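Local coordinates for aldehyde dehydrogenase family protein (Pseudomonas syringae pv. tomato, PDB 5IUV) that probably oxidises indole-3-acetaldehyde to the auxin indole-3-acetic acid with NAD+ as hydride acceptor, in an auxin synthesis that contributes to the virulence of the bacterium, at residues K84-M87 with I88-A91; L104-D108 with M109-I113. All coordinates share one frame; numbering follows the deposited sequence.

Contact 1. Residues K84-M87 with I88-A91; sequences KATM and IRFA
With CG beside its backbone N (chi1 -73°) and a bend at chi3 (-57°), Arg89 folds its guanidinium back along the helix, over the backbone of Ala85 and Thr86 one turn earlier. One face of the flat group rests there: Ala85 O and Thr86 CA each sit 3.6 Å from the Arg89 guanidinium plane, displaced toward its rim. Ala85 CB adds an apolar touch, 3.8 Å from Arg89 NH1. The side chains of Thr86 and Arg89 slant across each other, and although Thr86 OG1 lies 3.1 Å from Arg89 NH2, the angle is too poor for a hydrogen bond. Both side chains find polar partners outside the pair: Thr86 OG1 bonds back to Lys82 O, one turn earlier, and Arg89 NE bonds Ala210 O. On another flank Ile88 and Lys84 run side by side in the same direction. Ile88 CD1 lies 3.7 Å from Lys84 CG, while Ile88 CG1 presses to 3.2 Å from Lys84 O. The lysine ammonium reaches on to Asp136 and to Glu133 of the second subunit, so the aliphatic contact belongs to a chain held at its far end by two carboxylates. On the buried flank the Met87 methyl, CE, comes obliquely to the Phe90 ring, 4.5 Å from CD2; both side chains also meet Leu128 of helix 113-134 and Leu182 of helix 170-183. Beneath all of this, four backbone bonds run from residues 88-91 to the carbonyls four positions earlier, the shortest being Phe90 N to Thr86 O at 2.9 Å. The arrangement is that of an amphipathic alpha-helix whose apolar flank packs on helices 170-183 and 198-210, which link parallel strands in beta-alpha-beta crossovers of the Rossmann-like coenzyme-binding domain.

Contact 2. Residues L104-D108 with M109-I113; sequences LETLD and MGKPI
Thr106 reaches from the last turn of helix 98-109 to the loop that follows, giving its hydroxyl proton to Lys111 O (OG1 to O, 2.8 Å). The same carbonyl O lies 3.2 Å from Thr106 CG2, so the whole threonine head packs against it. Ile113 closes in beside them, its CD1 3.7 Å from Thr106 OG1. On the helix proper, Met109 N makes a regular bond to Glu105 O, 3.0 Å long. The next one, from Gly110 N to Thr106 O, is short at 2.8 Å, but its donor stands 36° out of the carbonyl plane as the chain unwinds. Gly110 then leaves the helix with phi 94°, a positive value suited to glycine. Met109 holds CG between its backbone N and carbonyl carbon (chi1 49°), which lays CG over the helix end, 3.3 Å from Glu105 O, and brings SD within a weak 3.6 Å bond of Lys111 N. Further out, Ser116 OG also bonds Thr106 OG1. The Glu105 carboxylate is gripped at both oxygens, by Leu171 N and Thr199 OG1, while Asp108 OD2 takes Leu198 N. Lys111 NZ pairs with Asp120 and with the carbonyl of Asn168, a residue of the indoleacetate site, and its chain touches Phe169 of that site. This is a glycine-terminated helix C-terminus leading through a short loop to Pro112, the N-cap of helix 113-134, buried beside residues that bind indoleacetate and so probably next to the substrate pocket of this aldehyde dehydrogenase.

How the contacts relate
Contact 1 lies within helix 80-96 and contact 2 at the end of helix 98-109, the next helix in the chain; their centres are 25 Å apart and they do not touch. Contact 1 is partly buried, with an exposed arginine, an apolar inner flank and a lysine that pairs across a subunit interface. Contact 2 is buried throughout, reached by no other chain, and its polar groups are enclosed: carboxylates, a hydroxyl and an ammonium are satisfied by neighbouring helices and loops. Uninterrupted helical bonding characterises 84-91, whereas 104-113 shows helical bonding giving way to a turn. Both meet helices 113-134 and 170-183, but contact 2 alone borders an annotated site.

Contact 1. Residues K84-M87 with I88-A91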
loop_
_atom_site.group_PDB
_atom_site.type_symbol
_atom_site.label_atom_id
_atom_site.label_comp_id
_atom_site.label_asym_id
_atom_site.label_seq_id
_atom_site.Cartn_x
_atom_site.Cartn_y
_atom_site.Cartn_z
ATOM N N LYS A 84 20.056 -0.297 7.537
ATOM C CA LYS A 84 19.760 1.116 7.368
ATOM C C LYS A 84 20.911 1.989 7.877
ATOM O O LYS A 84 21.391 2.869 7.162
ATOM C CB LYS A 84 18.463 1.481 8.104
ATOM C CG LYS A 84 18.205 2.980 8.199
ATOM C CD LYS A 84 16.841 3.310 8.849
ATOM C CE LYS A 84 16.821 2.910 10.324
ATOM N NZ LYS A 84 15.565 3.337 11.026
ATOM N N ALA A 85 21.345 1.743 9.111
ATOM C CA ALA A 85 22.422 2.528 9.721
ATOM C C ALA A 85 23.712 2.458 8.906
ATOM O O ALA A 85 24.405 3.457 8.732
ATOM C CB ALA A 85 22.678 2.058 11.160
ATOM N N THR A 86 24.024 1.269 8.407
ATOM C CA THR A 86 25.227 1.071 7.608
ATOM C C THR A 86 25.132 1.805 6.273
ATOM O O THR A 86 26.095 2.440 5.844
ATOM C CB THR A 86 25.482 -0.427 7.363
ATOM O OG1 THR A 86 25.667 -1.079 8.623
ATOM C CG2 THR A 86 26.725 -0.648 6.507
ATOM N N MET A 87 23.969 1.736 5.625
ATOM C CA MET A 87 23.782 2.416 4.337
ATOM C C MET A 87 23.894 3.931 4.481
ATOM O O MET A 87 24.444 4.614 3.611
ATOM C CB MET A 87 22.428 2.042 3.711
ATOM C CG MET A 87 22.334 0.589 3.222
ATOM S SD MET A 87 23.610 0.134 2.023
ATOM C CE MET A 87 23.186 1.176 0.623
ATOM N N ILE A 88 23.392 4.452 5.593
ATOM C CA ILE A 88 23.481 5.879 5.873
ATOM C C ILE A 88 24.933 6.298 6.158
ATOM O O ILE A 88 25.376 7.348 5.686
ATOM C CB ILE A 88 22.537 6.260 7.039
ATOM C CG1 ILE A 88 21.084 6.037 6.606
ATOM C CG2 ILE A 88 22.740 7.705 7.470
ATOM C CD1 ILE A 88 20.053 6.097 7.757
ATOM N N ARG A 89 25.686 5.472 6.886
ATOM C CA ARG A 89 27.121 5.731 7.075
ATOM C C ARG A 89 27.880 5.676 5.749
ATOM O O ARG A 89 28.802 6.458 5.524
ATOM C CB ARG A 89 27.744 4.730 8.060
ATOM C CG ARG A 89 27.366 4.964 9.521
ATOM C CD ARG A 89 28.288 4.187 10.465
ATOM N NE ARG A 89 28.287 2.751 10.186
ATOM C CZ ARG A 89 27.416 1.890 10.706
ATOM N NH1 ARG A 89 26.471 2.319 11.534
ATOM N NH2 ARG A 89 27.491 0.600 10.405
ATOM N N PHE A 90 27.488 4.745 4.882
ATOM C CA PHE A 90 28.081 4.604 3.548
ATOM C C PHE A 90 27.877 5.909 2.781
ATOM O O PHE A 90 28.821 6.468 2.213
ATOM C CB PHE A 90 27.443 3.410 2.818
ATOM C CG PHE A 90 28.145 2.993 1.527
ATOM C CD1 PHE A 90 29.319 3.598 1.103
ATOM C CD2 PHE A 90 27.596 1.985 0.739
ATOM C CE1 PHE A 90 29.944 3.197 -0.090
ATOM C CE2 PHE A 90 28.212 1.575 -0.449
ATOM C CZ PHE A 90 29.386 2.187 -0.862
ATOM N N ALA A 91 26.641 6.403 2.786
ATOM C CA ALA A 91 26.343 7.667 2.134
ATOM C C ALA A 91 27.170 8.785 2.765
ATOM O O ALA A 91 27.712 9.644 2.064
ATOM C CB ALA A 91 24.863 7.979 2.220
#

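Contact 2. Residues L104-D108 with M109-I113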
loop_
_atom_site.group_PDB
_atom_site.type_symbol
_atom_site.label_atom_id
_atom_site.label_comp_id
_atom_site.label_asym_id
_atom_site.label_seq_id
_atom_site.Cartn_x
_atom_site.Cartn_y
_atom_site.Cartn_z
ATOM N N LEU A 104 37.949 12.767 -9.035
ATOM C CA LEU A 104 38.132 11.533 -9.793
ATOM C C LEU A 104 37.159 11.446 -10.963
ATOM O O LEU A 104 37.540 11.061 -12.067
ATOM C CB LEU A 104 37.960 10.312 -8.889
ATOM C CG LEU A 104 39.086 10.041 -7.891
ATOM C CD1 LEU A 104 38.653 8.952 -6.917
ATOM C CD2 LEU A 104 40.366 9.649 -8.603
ATOM N N GLU A 105 35.904 11.807 -10.716
ATOM C CA GLU A 105 34.869 11.746 -11.742
ATOM C C GLU A 105 35.184 12.696 -12.890
ATOM O O GLU A 105 35.123 12.324 -14.070
ATOM C CB GLU A 105 33.506 12.089 -11.137
ATOM C CG GLU A 105 32.331 11.502 -11.884
ATOM C CD GLU A 105 32.039 10.075 -11.455
ATOM O OE1 GLU A 105 32.946 9.220 -11.562
ATOM O OE2 GLU A 105 30.899 9.811 -11.011
ATOM N N THR A 106 35.539 13.927 -12.535
ATOM C CA THR A 106 35.878 14.934 -13.529
ATOM C C THR A 106 37.098 14.531 -14.356
ATOM O O THR A 106 37.079 14.631 -15.580
ATOM C CB THR A 106 36.124 16.298 -12.857
ATOM O OG1 THR A 106 34.862 16.851 -12.466
ATOM C CG2 THR A 106 36.829 17.272 -13.811
ATOM N N LEU A 107 38.153 14.069 -13.694
ATOM C CA LEU A 107 39.351 13.623 -14.403
ATOM C C LEU A 107 39.073 12.397 -15.269
ATOM O O LEU A 107 39.607 12.270 -16.370
ATOM C CB LEU A 107 40.480 13.316 -13.411
ATOM C CG LEU A 107 41.040 14.523 -12.654
ATOM C CD1 LEU A 107 42.011 14.072 -11.576
ATOM C CD2 LEU A 107 41.708 15.491 -13.634
ATOM N N ASP A 108 38.228 11.501 -14.772
ATOM C CA ASP A 108 37.983 10.223 -15.439
ATOM C C ASP A 108 37.194 10.385 -16.738
ATOM O O ASP A 108 37.553 9.812 -17.766
ATOM C CB ASP A 108 37.239 9.281 -14.491
ATOM C CG ASP A 108 37.469 7.824 -14.800
ATOM O OD1 ASP A 108 38.083 7.498 -15.847
ATOM O OD2 ASP A 108 37.002 6.998 -13.988
ATOM N N MET A 109 36.112 11.158 -16.700
ATOM C CA MET A 109 35.244 11.221 -17.873
ATOM C C MET A 109 34.874 12.638 -18.322
ATOM O O MET A 109 34.076 12.805 -19.242
ATOM C CB MET A 109 33.977 10.388 -17.621
ATOM C CG MET A 109 33.272 10.659 -16.294
ATOM S SD MET A 109 32.397 12.230 -16.288
ATOM C CE MET A 109 31.271 12.007 -17.670
ATOM N N GLY A 110 35.441 13.649 -17.671
ATOM C CA GLY A 110 35.445 14.987 -18.236
ATOM C C GLY A 110 34.360 15.982 -17.872
ATOM O O GLY A 110 34.362 17.088 -18.402
ATOM N N LYS A 111 33.435 15.630 -16.983
ATOM C CA LYS A 111 32.364 16.573 -16.653
ATOM C C LYS A 111 32.902 17.686 -15.739
ATOM O O LYS A 111 33.899 17.490 -15.048
ATOM C CB LYS A 111 31.170 15.848 -16.014
ATOM C CG LYS A 111 31.360 15.448 -14.570
ATOM C CD LYS A 111 30.050 14.928 -13.993
ATOM C CE LYS A 111 29.525 13.753 -14.806
ATOM N NZ LYS A 111 28.105 13.473 -14.510
ATOM N N PRO A 112 32.264 18.870 -15.760
ATOM C CA PRO A 112 32.762 20.001 -14.965
ATOM C C PRO A 112 32.825 19.682 -13.476
ATOM O O PRO A 112 31.932 19.011 -12.961
ATOM C CB PRO A 112 31.735 21.105 -15.244
ATOM C CG PRO A 112 31.137 20.740 -16.568
ATOM C CD PRO A 112 31.071 19.239 -16.546
ATOM N N ILE A 113 33.873 20.151 -12.806
ATOM C CA ILE A 113 34.093 19.852 -11.395
ATOM C C ILE A 113 32.931 20.347 -10.527
ATOM O O ILE A 113 32.570 19.707 -9.538
ATOM C CB ILE A 113 35.436 20.465 -10.888
ATOM C CG1 ILE A 113 35.747 19.987 -9.469
ATOM C CG2 ILE A 113 35.431 21.996 -10.978
ATOM C CD1 ILE A 113 35.932 18.477 -9.370
#